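Local coordinates for protein D-alanyl transferase DltD (Enterococcus faecalis, PDB 6O93) that probably transfers D-alanyl groups to lipoteichoic acid at the cell membrane, as part of cell wall biogenesis in this Gram-positive bacterium, at residues Tyr143-Arg147 / Gly274-Ala278; Gln277-Glu281 / Ile378-Tyr383; Pro296-Arg300 / Ser338-Met344; Leu312-Ala316 / Asp333-Cys337; Arg317-Gln322 / Trp387-Leu393. All blocks are in the same frame, centred on the assembly; numbering follows the deposited sequence.

Contact 1: Tyr143-Arg147 / Gly274-Ala278; sequences YLAQR and GDFQA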
# COMPACT_ATOMS: atom_id res chain seq x y z
N TYR A 143 18.64 1.32 8.51
CA TYR A 143 17.39 1.92 8.96
C TYR A 143 16.34 0.86 9.22
O TYR A 143 15.63 0.92 10.23
CB TYR A 143 16.88 2.94 7.93
CG TYR A 143 15.55 3.52 8.34
CD1 TYR A 143 15.47 4.59 9.23
CD2 TYR A 143 14.36 2.99 7.85
CE1 TYR A 143 14.26 5.12 9.61
CE2 TYR A 143 13.13 3.52 8.23
CZ TYR A 143 13.09 4.58 9.11
OH TYR A 143 11.88 5.10 9.49
N LEU A 144 16.22 -0.12 8.32
CA LEU A 144 15.29 -1.23 8.56
C LEU A 144 15.62 -1.94 9.86
O LEU A 144 14.73 -2.23 10.67
CB LEU A 144 15.34 -2.22 7.39
CG LEU A 144 14.63 -1.81 6.11
CD1 LEU A 144 14.93 -2.81 5.01
CD2 LEU A 144 13.13 -1.70 6.34
N ALA A 145 16.90 -2.23 10.09
CA ALA A 145 17.31 -2.89 11.33
C ALA A 145 16.90 -2.08 12.55
O ALA A 145 16.34 -2.62 13.51
CB ALA A 145 18.82 -3.13 11.32
N GLN A 146 17.16 -0.77 12.53
CA GLN A 146 16.82 0.08 13.66
C GLN A 146 15.32 0.03 13.95
O GLN A 146 14.90 -0.12 15.10
CB GLN A 146 17.28 1.51 13.39
CG GLN A 146 16.93 2.51 14.50
CD GLN A 146 15.58 3.17 14.30
OE1 GLN A 146 14.69 3.06 15.15
NE2 GLN A 146 15.42 3.88 13.19
N ARG A 147 14.49 0.16 12.91
CA ARG A 147 13.05 0.19 13.11
C ARG A 147 12.53 -1.16 13.60
O ARG A 147 11.69 -1.21 14.51
CB ARG A 147 12.34 0.58 11.82
CG ARG A 147 12.61 2.01 11.37
CD ARG A 147 11.87 3.04 12.21
NE ARG A 147 10.42 2.95 12.03
CZ ARG A 147 9.53 2.81 13.01
NH1 ARG A 147 9.90 2.76 14.28
NH2 ARG A 147 8.24 2.73 12.71
N GLY A 274 10.04 8.19 7.55
CA GLY A 274 11.23 7.36 7.41
C GLY A 274 10.92 5.99 6.84
O GLY A 274 11.65 5.48 5.99
N ASP A 275 9.84 5.36 7.32
CA ASP A 275 9.46 4.06 6.79
C ASP A 275 9.08 4.17 5.31
O ASP A 275 9.36 3.26 4.52
CB ASP A 275 8.29 3.48 7.59
CG ASP A 275 8.65 3.22 9.03
OD1 ASP A 275 9.85 3.35 9.39
OD2 ASP A 275 7.74 2.88 9.82
N PHE A 276 8.44 5.27 4.94
CA PHE A 276 8.14 5.52 3.53
C PHE A 276 9.42 5.64 2.72
O PHE A 276 9.50 5.14 1.59
CB PHE A 276 7.30 6.79 3.41
CG PHE A 276 6.92 7.14 2.00
CD1 PHE A 276 6.32 6.20 1.18
CD2 PHE A 276 7.14 8.41 1.51
CE1 PHE A 276 5.96 6.53 -0.11
CE2 PHE A 276 6.78 8.75 0.22
CZ PHE A 276 6.19 7.80 -0.59
N GLN A 277 10.44 6.29 3.28
CA GLN A 277 11.73 6.37 2.60
C GLN A 277 12.30 4.97 2.35
O GLN A 277 12.93 4.73 1.32
CB GLN A 277 12.71 7.20 3.43
CG GLN A 277 14.09 7.36 2.81
CD GLN A 277 14.05 8.10 1.49
OE1 GLN A 277 13.00 8.59 1.07
NE2 GLN A 277 15.20 8.20 0.83
N ALA A 278 12.09 4.05 3.30
CA ALA A 278 12.59 2.69 3.11
C ALA A 278 11.96 2.05 1.87
O ALA A 278 12.65 1.38 1.10
CB ALA A 278 12.30 1.85 4.35

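Contact 2: Gln277-Glu281 / Ile378-Tyr383; sequences QAALE and IDDRFY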
# COMPACT_ATOMS: atom_id res chain seq x y z
N GLN A 277 10.44 6.29 3.28
CA GLN A 277 11.73 6.37 2.60
C GLN A 277 12.30 4.97 2.35
O GLN A 277 12.93 4.73 1.32
CB GLN A 277 12.71 7.20 3.43
CG GLN A 277 14.09 7.36 2.81
CD GLN A 277 14.05 8.10 1.49
OE1 GLN A 277 13.00 8.59 1.07
NE2 GLN A 277 15.20 8.20 0.83
N ALA A 278 12.09 4.05 3.30
CA ALA A 278 12.59 2.69 3.11
C ALA A 278 11.96 2.05 1.87
O ALA A 278 12.65 1.38 1.10
CB ALA A 278 12.30 1.85 4.35
N ALA A 279 10.66 2.25 1.67
CA ALA A 279 10.00 1.71 0.49
C ALA A 279 10.51 2.39 -0.78
O ALA A 279 10.67 1.73 -1.81
CB ALA A 279 8.49 1.87 0.62
N LEU A 280 10.78 3.69 -0.71
CA LEU A 280 11.28 4.41 -1.88
C LEU A 280 12.66 3.91 -2.29
O LEU A 280 12.94 3.75 -3.49
CB LEU A 280 11.32 5.91 -1.59
CG LEU A 280 9.96 6.59 -1.38
CD1 LEU A 280 10.17 8.04 -0.96
CD2 LEU A 280 9.11 6.50 -2.63
N GLU A 281 13.54 3.66 -1.32
CA GLU A 281 14.87 3.16 -1.65
C GLU A 281 14.79 1.78 -2.30
O GLU A 281 15.53 1.50 -3.25
CB GLU A 281 15.75 3.12 -0.40
CG GLU A 281 17.11 2.47 -0.64
CD GLU A 281 18.14 2.80 0.43
OE1 GLU A 281 17.88 3.69 1.27
OE2 GLU A 281 19.21 2.16 0.44
N ILE A 378 18.25 9.20 -4.76
CA ILE A 378 17.89 8.87 -3.38
C ILE A 378 18.80 9.63 -2.43
O ILE A 378 20.03 9.68 -2.62
CB ILE A 378 17.98 7.36 -3.16
CG1 ILE A 378 16.90 6.63 -3.97
CG2 ILE A 378 17.86 7.03 -1.68
CD1 ILE A 378 15.48 6.93 -3.52
N ASP A 379 18.21 10.23 -1.40
CA ASP A 379 18.93 10.97 -0.38
C ASP A 379 18.65 10.30 0.96
O ASP A 379 17.52 10.38 1.47
CB ASP A 379 18.50 12.44 -0.37
CG ASP A 379 19.39 13.31 0.50
OD1 ASP A 379 20.00 12.78 1.45
OD2 ASP A 379 19.47 14.53 0.22
N ASP A 380 19.66 9.64 1.52
CA ASP A 380 19.47 8.89 2.76
C ASP A 380 19.05 9.78 3.92
O ASP A 380 18.52 9.27 4.91
CB ASP A 380 20.76 8.16 3.14
CG ASP A 380 21.13 7.07 2.16
OD1 ASP A 380 20.22 6.49 1.53
OD2 ASP A 380 22.34 6.80 2.01
N ARG A 381 19.25 11.09 3.82
CA ARG A 381 18.91 11.98 4.91
C ARG A 381 17.41 12.02 5.18
O ARG A 381 16.99 12.50 6.24
CB ARG A 381 19.45 13.38 4.62
CG ARG A 381 20.97 13.40 4.50
CD ARG A 381 21.52 14.77 4.11
NE ARG A 381 20.99 15.23 2.83
CZ ARG A 381 21.44 16.29 2.17
NH1 ARG A 381 22.44 17.00 2.66
NH2 ARG A 381 20.89 16.64 1.01
N PHE A 382 16.59 11.53 4.24
CA PHE A 382 15.16 11.41 4.50
C PHE A 382 14.83 10.32 5.51
O PHE A 382 13.67 10.21 5.92
CB PHE A 382 14.41 11.15 3.19
CG PHE A 382 14.23 12.37 2.33
CD1 PHE A 382 13.29 13.33 2.65
CD2 PHE A 382 15.00 12.56 1.19
CE1 PHE A 382 13.12 14.46 1.87
CE2 PHE A 382 14.84 13.69 0.40
CZ PHE A 382 13.89 14.64 0.74
N TYR A 383 15.81 9.50 5.91
CA TYR A 383 15.62 8.55 7.00
C TYR A 383 15.68 9.21 8.37
O TYR A 383 15.22 8.61 9.35
CB TYR A 383 16.69 7.46 6.94
CG TYR A 383 16.49 6.38 5.89
CD1 TYR A 383 15.27 5.73 5.75
CD2 TYR A 383 17.53 6.01 5.06
CE1 TYR A 383 15.09 4.74 4.80
CE2 TYR A 383 17.37 5.02 4.10
CZ TYR A 383 16.15 4.40 3.98
OH TYR A 383 15.98 3.42 3.03
O HOH W 1 17.30 6.14 1.26

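Contact 3: Pro296-Arg300 / Ser338-Met344; sequences PVNKR and SNERYFM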
# COMPACT_ATOMS: atom_id res chain seq x y z
N PRO A 296 -8.03 12.06 -0.95
CA PRO A 296 -8.51 13.09 -0.02
C PRO A 296 -9.28 12.49 1.14
O PRO A 296 -9.41 11.26 1.25
CB PRO A 296 -9.42 13.94 -0.91
CG PRO A 296 -10.00 12.94 -1.87
CD PRO A 296 -8.95 11.86 -2.08
N VAL A 297 -9.79 13.35 2.02
CA VAL A 297 -10.79 12.98 3.01
C VAL A 297 -12.07 13.73 2.66
O VAL A 297 -12.02 14.92 2.33
CB VAL A 297 -10.32 13.31 4.44
CG1 VAL A 297 -11.44 13.05 5.44
CG2 VAL A 297 -9.09 12.49 4.80
N ASN A 298 -13.20 13.03 2.70
CA ASN A 298 -14.47 13.63 2.32
C ASN A 298 -14.71 14.92 3.10
O ASN A 298 -14.68 14.93 4.33
CB ASN A 298 -15.61 12.64 2.57
CG ASN A 298 -16.95 13.17 2.11
OD1 ASN A 298 -17.03 14.08 1.29
ND2 ASN A 298 -18.03 12.59 2.63
N LYS A 299 -14.95 16.01 2.36
CA LYS A 299 -15.17 17.30 3.00
C LYS A 299 -16.35 17.24 3.96
O LYS A 299 -16.27 17.78 5.08
CB LYS A 299 -15.40 18.37 1.93
CG LYS A 299 -15.49 19.80 2.46
CD LYS A 299 -14.14 20.30 2.97
CE LYS A 299 -14.23 21.73 3.49
NZ LYS A 299 -12.93 22.19 4.06
N ARG A 300 -17.45 16.60 3.56
CA ARG A 300 -18.63 16.54 4.41
C ARG A 300 -18.32 15.87 5.74
O ARG A 300 -18.93 16.21 6.76
CB ARG A 300 -19.76 15.81 3.69
CG ARG A 300 -20.19 16.48 2.39
CD ARG A 300 -21.41 15.81 1.77
NE ARG A 300 -21.87 16.52 0.58
CZ ARG A 300 -23.04 16.31 -0.02
NH1 ARG A 300 -23.88 15.40 0.46
NH2 ARG A 300 -23.37 17.00 -1.10
N SER A 338 -11.35 16.86 -1.96
CA SER A 338 -12.15 16.51 -0.79
C SER A 338 -13.63 16.82 -1.00
O SER A 338 -14.49 16.11 -0.47
CB SER A 338 -11.63 17.26 0.44
OG SER A 338 -11.57 18.65 0.20
N ASN A 339 -13.94 17.87 -1.76
CA ASN A 339 -15.32 18.27 -1.98
C ASN A 339 -15.94 17.62 -3.21
O ASN A 339 -17.09 17.92 -3.54
CB ASN A 339 -15.41 19.79 -2.12
CG ASN A 339 -16.81 20.32 -1.84
OD1 ASN A 339 -17.55 19.74 -1.04
ND2 ASN A 339 -17.17 21.42 -2.49
N GLU A 340 -15.21 16.74 -3.90
CA GLU A 340 -15.76 16.05 -5.07
C GLU A 340 -16.76 15.00 -4.61
O GLU A 340 -16.42 14.09 -3.84
CB GLU A 340 -14.64 15.41 -5.88
CG GLU A 340 -15.02 15.06 -7.30
CD GLU A 340 -15.27 16.28 -8.16
OE1 GLU A 340 -14.76 17.37 -7.81
OE2 GLU A 340 -15.98 16.16 -9.18
N ARG A 341 -18.00 15.12 -5.09
CA ARG A 341 -19.06 14.23 -4.64
C ARG A 341 -18.85 12.82 -5.19
O ARG A 341 -18.40 12.63 -6.32
CB ARG A 341 -20.42 14.76 -5.09
CG ARG A 341 -20.68 16.20 -4.68
CD ARG A 341 -22.03 16.69 -5.18
NE ARG A 341 -23.13 15.92 -4.60
CZ ARG A 341 -24.42 16.18 -4.81
NH1 ARG A 341 -24.78 17.21 -5.57
NH2 ARG A 341 -25.35 15.43 -4.24
N TYR A 342 -19.18 11.82 -4.37
CA TYR A 342 -19.10 10.41 -4.74
C TYR A 342 -17.67 9.96 -5.01
O TYR A 342 -17.44 8.90 -5.60
CB TYR A 342 -19.98 10.11 -5.95
CG TYR A 342 -21.35 10.75 -5.88
CD1 TYR A 342 -22.24 10.43 -4.87
CD2 TYR A 342 -21.75 11.68 -6.83
CE1 TYR A 342 -23.49 11.02 -4.80
CE2 TYR A 342 -23.00 12.27 -6.77
CZ TYR A 342 -23.86 11.94 -5.75
OH TYR A 342 -25.11 12.52 -5.69
N PHE A 343 -16.68 10.75 -4.57
CA PHE A 343 -15.28 10.41 -4.77
C PHE A 343 -14.84 9.30 -3.82
O PHE A 343 -14.09 8.39 -4.22
CB PHE A 343 -14.41 11.65 -4.58
CG PHE A 343 -13.09 11.60 -5.28
CD1 PHE A 343 -12.98 11.94 -6.62
CD2 PHE A 343 -11.94 11.22 -4.61
CE1 PHE A 343 -11.76 11.90 -7.27
CE2 PHE A 343 -10.72 11.18 -5.25
CZ PHE A 343 -10.63 11.52 -6.59
N MET A 344 -15.29 9.35 -2.58
CA MET A 344 -14.91 8.39 -1.56
C MET A 344 -16.03 7.39 -1.33
O MET A 344 -17.21 7.68 -1.56
CB MET A 344 -14.59 9.11 -0.24
CG MET A 344 -13.55 10.21 -0.38
SD MET A 344 -12.00 9.60 -1.05
CE MET A 344 -11.32 8.74 0.37

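Contact 4: Leu312-Ala316 / Asp333-Cys337; sequences LQQVA and DFSTC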
# COMPACT_ATOMS: atom_id res chain seq x y z
N LEU A 312 -4.00 18.47 5.97
CA LEU A 312 -3.83 17.44 4.96
C LEU A 312 -3.05 17.96 3.76
O LEU A 312 -2.29 17.20 3.14
CB LEU A 312 -5.19 16.90 4.52
CG LEU A 312 -5.94 16.05 5.54
CD1 LEU A 312 -7.33 15.69 5.03
CD2 LEU A 312 -5.16 14.78 5.89
N GLN A 313 -3.21 19.24 3.41
CA GLN A 313 -2.43 19.81 2.32
C GLN A 313 -0.97 19.98 2.72
O GLN A 313 -0.08 19.84 1.88
CB GLN A 313 -3.02 21.15 1.89
CG GLN A 313 -4.32 21.02 1.12
CD GLN A 313 -4.20 20.11 -0.08
OE1 GLN A 313 -3.29 20.26 -0.90
NE2 GLN A 313 -5.09 19.14 -0.18
N GLN A 314 -0.70 20.27 4.00
CA GLN A 314 0.68 20.30 4.47
C GLN A 314 1.31 18.92 4.36
O GLN A 314 2.49 18.79 3.99
CB GLN A 314 0.72 20.79 5.92
CG GLN A 314 0.29 22.24 6.08
CD GLN A 314 1.27 23.22 5.46
OE1 GLN A 314 2.44 23.26 5.82
NE2 GLN A 314 0.79 24.01 4.50
N VAL A 315 0.54 17.87 4.65
CA VAL A 315 1.05 16.50 4.53
C VAL A 315 1.36 16.18 3.07
O VAL A 315 2.42 15.64 2.75
CB VAL A 315 0.03 15.51 5.12
CG1 VAL A 315 0.48 14.07 4.90
CG2 VAL A 315 -0.17 15.78 6.61
N ALA A 316 0.43 16.50 2.17
CA ALA A 316 0.67 16.26 0.75
C ALA A 316 1.92 16.99 0.27
O ALA A 316 2.72 16.44 -0.49
CB ALA A 316 -0.55 16.68 -0.07
N ASP A 333 -2.12 13.36 -7.22
CA ASP A 333 -2.49 13.98 -5.95
C ASP A 333 -3.96 14.38 -6.01
O ASP A 333 -4.31 15.41 -6.60
CB ASP A 333 -1.60 15.18 -5.65
CG ASP A 333 -1.92 15.84 -4.33
OD1 ASP A 333 -2.74 15.28 -3.56
OD2 ASP A 333 -1.36 16.92 -4.05
N PHE A 334 -4.83 13.58 -5.40
CA PHE A 334 -6.24 13.89 -5.30
C PHE A 334 -6.63 14.43 -3.93
O PHE A 334 -7.82 14.43 -3.58
CB PHE A 334 -7.08 12.66 -5.64
CG PHE A 334 -6.88 12.15 -7.05
CD1 PHE A 334 -7.31 12.89 -8.13
CD2 PHE A 334 -6.26 10.93 -7.28
CE1 PHE A 334 -7.13 12.43 -9.42
CE2 PHE A 334 -6.08 10.47 -8.57
CZ PHE A 334 -6.52 11.21 -9.64
N SER A 335 -5.66 14.90 -3.14
CA SER A 335 -5.97 15.42 -1.81
C SER A 335 -6.80 16.70 -1.88
O SER A 335 -7.49 17.02 -0.91
CB SER A 335 -4.68 15.68 -1.03
OG SER A 335 -3.89 16.68 -1.65
N THR A 336 -6.75 17.42 -3.00
CA THR A 336 -7.57 18.62 -3.18
C THR A 336 -8.98 18.30 -3.66
O THR A 336 -9.76 19.23 -3.86
CB THR A 336 -6.90 19.56 -4.19
OG1 THR A 336 -6.59 18.84 -5.39
CG2 THR A 336 -5.62 20.15 -3.61
N CYS A 337 -9.32 17.02 -3.83
CA CYS A 337 -10.64 16.61 -4.29
C CYS A 337 -11.58 16.27 -3.13
O CYS A 337 -12.51 15.48 -3.31
CB CYS A 337 -10.51 15.41 -5.23
SG CYS A 337 -9.47 15.71 -6.67
O HOH W 2 -1.61 19.15 -2.86

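Contact 5: Arg317-Gln322 / Trp387-Leu393; sequences RKLKYQ and WQQQNPL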
# COMPACT_ATOMS: atom_id res chain seq x y z
N ARG A 317 2.10 18.24 0.71
CA ARG A 317 3.28 18.99 0.31
C ARG A 317 4.56 18.30 0.78
O ARG A 317 5.56 18.27 0.06
CB ARG A 317 3.22 20.42 0.84
CG ARG A 317 4.35 21.31 0.36
CD ARG A 317 4.42 22.61 1.14
NE ARG A 317 3.29 23.49 0.86
CZ ARG A 317 3.09 24.66 1.46
NH1 ARG A 317 2.03 25.39 1.14
NH2 ARG A 317 3.95 25.11 2.37
N LYS A 318 4.54 17.74 2.00
CA LYS A 318 5.72 17.07 2.52
C LYS A 318 6.02 15.80 1.74
O LYS A 318 7.17 15.53 1.39
CB LYS A 318 5.53 16.76 4.00
CG LYS A 318 6.77 16.22 4.69
CD LYS A 318 6.61 16.22 6.20
CE LYS A 318 7.83 15.65 6.89
NZ LYS A 318 7.70 15.71 8.37
N LEU A 319 4.98 15.01 1.46
CA LEU A 319 5.17 13.77 0.71
C LEU A 319 5.65 14.06 -0.70
O LEU A 319 6.58 13.42 -1.20
CB LEU A 319 3.86 12.98 0.69
CG LEU A 319 3.38 12.48 2.05
CD1 LEU A 319 1.97 11.94 1.94
CD2 LEU A 319 4.32 11.42 2.60
N LYS A 320 5.02 15.03 -1.38
CA LYS A 320 5.40 15.32 -2.75
C LYS A 320 6.81 15.89 -2.83
O LYS A 320 7.49 15.71 -3.84
CB LYS A 320 4.39 16.26 -3.40
CG LYS A 320 3.03 15.61 -3.64
CD LYS A 320 2.17 16.42 -4.60
CE LYS A 320 1.78 17.76 -4.03
NZ LYS A 320 0.85 18.49 -4.93
N TYR A 321 7.27 16.58 -1.78
CA TYR A 321 8.66 17.02 -1.76
C TYR A 321 9.60 15.83 -1.66
O TYR A 321 10.56 15.72 -2.43
CB TYR A 321 8.90 17.98 -0.59
CG TYR A 321 10.31 18.53 -0.56
CD1 TYR A 321 10.66 19.62 -1.34
CD2 TYR A 321 11.29 17.94 0.22
CE1 TYR A 321 11.95 20.12 -1.33
CE2 TYR A 321 12.58 18.43 0.24
CZ TYR A 321 12.91 19.52 -0.54
OH TYR A 321 14.19 20.02 -0.52
N GLN A 322 9.33 14.92 -0.73
CA GLN A 322 10.17 13.73 -0.57
C GLN A 322 10.21 12.92 -1.86
O GLN A 322 11.25 12.36 -2.22
CB GLN A 322 9.64 12.89 0.59
CG GLN A 322 10.50 11.69 0.95
CD GLN A 322 10.06 11.04 2.25
OE1 GLN A 322 9.21 11.57 2.97
NE2 GLN A 322 10.63 9.88 2.56
N TRP A 387 13.87 14.92 9.47
CA TRP A 387 12.87 14.94 8.40
C TRP A 387 11.53 14.41 8.89
O TRP A 387 10.48 14.96 8.53
CB TRP A 387 13.34 14.13 7.20
CG TRP A 387 12.25 14.01 6.17
CD1 TRP A 387 11.53 12.90 5.86
CD2 TRP A 387 11.74 15.07 5.35
NE1 TRP A 387 10.60 13.20 4.88
CE2 TRP A 387 10.71 14.52 4.56
CE3 TRP A 387 12.05 16.43 5.21
CZ2 TRP A 387 10.00 15.28 3.63
CZ3 TRP A 387 11.34 17.18 4.29
CH2 TRP A 387 10.33 16.60 3.51
N GLN A 388 11.54 13.35 9.70
CA GLN A 388 10.30 12.85 10.28
C GLN A 388 9.57 13.96 11.04
O GLN A 388 8.33 14.02 11.03
CB GLN A 388 10.59 11.68 11.22
CG GLN A 388 11.24 10.49 10.53
CD GLN A 388 11.71 9.44 11.52
OE1 GLN A 388 11.17 9.31 12.61
NE2 GLN A 388 12.73 8.68 11.13
N GLN A 389 10.32 14.84 11.69
CA GLN A 389 9.75 15.91 12.49
C GLN A 389 9.74 17.26 11.77
O GLN A 389 9.42 18.27 12.39
CB GLN A 389 10.53 16.05 13.80
CG GLN A 389 10.52 14.79 14.66
CD GLN A 389 9.12 14.39 15.10
OE1 GLN A 389 8.38 15.21 15.65
NE2 GLN A 389 8.75 13.14 14.84
N GLN A 390 10.06 17.28 10.48
CA GLN A 390 10.15 18.54 9.76
C GLN A 390 8.77 19.15 9.54
O GLN A 390 7.84 18.47 9.11
CB GLN A 390 10.86 18.34 8.42
CG GLN A 390 10.96 19.59 7.56
CD GLN A 390 11.74 20.71 8.23
OE1 GLN A 390 12.83 20.49 8.75
NE2 GLN A 390 11.17 21.91 8.23
N ASN A 391 8.65 20.44 9.84
CA ASN A 391 7.43 21.16 9.54
C ASN A 391 7.39 21.51 8.06
O ASN A 391 8.33 22.15 7.56
CB ASN A 391 7.35 22.43 10.38
CG ASN A 391 5.96 23.04 10.37
OD1 ASN A 391 5.38 23.28 9.31
ND2 ASN A 391 5.42 23.28 11.56
N PRO A 392 6.36 21.10 7.31
CA PRO A 392 6.38 21.29 5.86
C PRO A 392 6.00 22.68 5.38
O PRO A 392 5.98 22.91 4.17
CB PRO A 392 5.37 20.25 5.37
CG PRO A 392 4.40 20.15 6.48
CD PRO A 392 5.19 20.32 7.75
N LEU A 393 5.70 23.63 6.28
CA LEU A 393 5.35 24.97 5.83
C LEU A 393 6.50 25.64 5.08
O LEU A 393 6.26 26.55 4.28
CB LEU A 393 4.93 25.84 7.02
CG LEU A 393 6.00 26.27 8.02
CD1 LEU A 393 6.75 27.52 7.55
CD2 LEU A 393 5.38 26.50 9.39

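Contact 1: Tyr143-Arg147 / Gly274-Ala278
Residues Tyr143-Arg147 and Gly274-Ala278 are both helical, and their local axes come no closer than 10.7 Å while running at 136° to each other, about midway between perpendicular and antiparallel. The nearest CA pair, Leu144 and Ala278, is 7.2 Å apart, so side chains must bridge most of the gap, and only 228 Å² is buried. Asp275 is the focus. Its carboxylate meets the Arg147 guanidinium side-on in a two-pronged salt bridge: Arg147 NE to Asp275 OD1 measures 2.7 Å and Arg147 NH2 to Asp275 OD2 2.9 Å, with N-H...O angles of 164° and 169°. Tyr143 OH donates a further hydrogen bond of 2.7 Å to Asp275 OD1, which therefore accepts from two side chains one helical turn apart. The tyrosine reaches this oxygen across Gly274: Tyr143 OH is 3.0 Å from Gly274 C, and an ideal CB on the glycine would stand 2.2 Å from Tyr143 OH, a clash. Apolar packing is lighter, with Ala278 CB 4.2 Å from both Tyr143 CD2 and Leu144 CD2. This is helix-to-helix packing held by an ion pair whose aspartate is buried. Helix 139-148 is joined here to helix 272-285, whose Asp275 and Phe276 also touch helix 80-90, while Phe276 reaches helix 309-324 and the Tyr143 ring stacks on Tyr383.

Contact 2: Gln277-Glu281 / Ile378-Tyr383
Gln277 opens the helical segment with the largest covered area of the contact, 103 Å². Its CG sits over one face of the Tyr383 ring, 3.7 Å from the centroid and 21° off the normal, a CH-pi contact, while Gln277 CD lies 3.5 Å from Phe382 CB. The amide itself is held by helix 309-324 and the loop beyond it: Gln277 OE1 pairs with Gln322 and Gln277 NE2 with Gln326. Ala278 meets the rim of the tyrosine, its N 3.4 Å and its CB 4.0 Å from Tyr383 CE1. The partner segment is a loop that tightens into a 3-10 turn at 380-383, entered through an Asx turn in which Asp379 OD1 accepts from Arg381 N at 3.0 Å; Tyr383 N to Asp380 O, 2.9 Å, is one of the i to i+3 bonds that define the turn. This turn, in the C-terminal part of the chain, lies against helix 272-285, which leads into strand 289-294 of the parallel sheet. Further along, Leu280 O approaches Ile378 CD1 at 4.1 Å. Glu281, one turn after Gln277, accepts a 2.6 Å hydrogen bond at OE1 from Tyr383 OH. The same Glu281 OE1 lies 3.7 Å from Asp380 OD1, and a water bridges these like charges, donating to Glu281 OE1 (2.5 Å) and Asp380 OD1 (3.0 Å) while accepting from Gln277 NE2 (3.0 Å).

Contact 3: Pro296-Arg300 / Ser338-Met344
One backbone hydrogen bond joins the segments: Lys299 N donates to Ser338 O over 2.9 Å at 161°, where the CA atoms of Asn298 and Ser338 approach to 4.8 Å. Lys299 opens helix 299-305, and Asn298 is its N-cap, with a weak capping bond from Arg300 N to Asn298 OD1 (3.4 Å); Ser338 O thus takes up another amide of that first turn. Apolar contacts gather on Pro296, whose CD is 3.7 Å from Phe343 CE2 and 3.9 Å from Met344 SD. Separately, the backbone oxygen Pro296 O makes a close van der Waals contact with Met344 CE, 3.3 Å. These two loops follow strands 289-294 and 331-333, at the C-terminal end of the parallel sheet, consistent with the SGNH hydrolase clan, whose active sites are built from such loops. The Met344 side chain is about 8 Å from the bound sodium ion and lies near, without touching, a possible Ser-His-Asp triad. A type II turn from Glu340 to Phe343 brings Phe343 and Met344 back toward the proline, closed by a weak Phe343 N to Glu340 O bond of 3.4 Å. Among charged groups, Arg300 NH2 sits 3.7 Å from Arg341 NE, over the face of the Arg341 guanidinium; Glu241 forms a salt bridge with Arg300 and a weak, long ion pair with Arg341.

Contact 4: Leu312-Ala316 / Asp333-Cys337
Asp333 lies on strand 331-333, at one edge of the parallel sheet, and starts an Asx turn, the point where the chain leaves a beta-alpha-beta unit (strands 289-294 and 331-333) whose longer connecting helix, 309-324, supplies the other segment. The evidence for the turn is the 3.0 Å hydrogen bond from Ser335 N to Asp333 OD1, at 160°. That oxygen also accepts from Ser335 OG at 2.6 Å, so the serine is held to the aspartate through both backbone and side chain. The other carboxylate oxygen faces the helix: Asp333 OD2 stands 4.1 Å from Ala316 CB and is in a salt bridge with Lys320, one turn further along the same helix. Phe334 points away, toward helix 352-367, and begins a type I turn that runs to Cys337, closed by Cys337 N to Phe334 O at 3.0 Å. Ser335, the nearest approach of the backbones with its CA 7.0 Å from that of Gln313, points its CB toward the helix. Its hydroxyl receives a hydrogen bond from Gln313 NE2 at 3.1 Å and 141°, and Ser335 OG also lies 3.7 Å from Ala316 CB. Thr336 follows at the exposed margin, with its CG2 3.6 Å from Gln313 OE1. The interface is small, 175 Å² in all, and a water extends it by donating to Gln313 OE1 at 2.8 Å and to Asp333 OD2 at 2.5 Å.

Contact 5: Arg317-Gln322 / Trp387-Leu393
Lys318 NZ is the polar centre: it donates to Trp387 O and Gln390 O, each at 2.9 Å, and more weakly to Gln388 O at 3.2 Å. These carbonyls belong to the end of helix 385-388 and the loop after it, where Gln389 is the first residue to leave helical angles, so the ammonium group gathers carbonyls from the helix end and the following loop; Trp387 O also accepts from Gln390 N, and Arg268 O is a further partner of the lysine. Trp387 NE1 donates to Gln322 OE1 at 2.9 Å and 152°. At the other end, Arg317 NH2 makes a weak 3.5 Å bond to Pro392 O. Packing follows the lysine's extended chain: Lys318 CE lies over the Trp387 six-membered ring, 4.0 Å from its centroid and 18° off the normal, a CH-pi contact, and Lys318 CB is 3.8 Å from Pro392 CB. Tyr321 CD2 touches Trp387 CH2 at 3.7 Å, the ring planes 33° apart. An Asx turn, Leu393 N to Asn391 OD1 at 3.1 Å, shapes the loop's far end. The arrangement is a C-terminal segment packed along one side of helix 309-324, a connecting helix of the alpha/beta core, with a tryptophan at one end and a proline near the other.

Helix 139-148 comes first, and contact 1 closes a long, mainly helical loop when it meets helix 272-285. Contact 2 opens on that same helix, sharing Gln277 and Ala278 with contact 1, and does not close until 378-383. Within its span lie contacts 3 and 4, with contact 4 lying inside contact 3; they join the loops after strands 289-294 and 331-333 and helix 309-324. Contact 5 starts on that helix and ends at 387-393, so it crosses contacts 2, 3 and 4. Contacts 1, 2 and 5 meet around Gln277 and Gln322, tying the C-terminal tail to the helices, while Lys320-Asp333 links contacts 4 and 5.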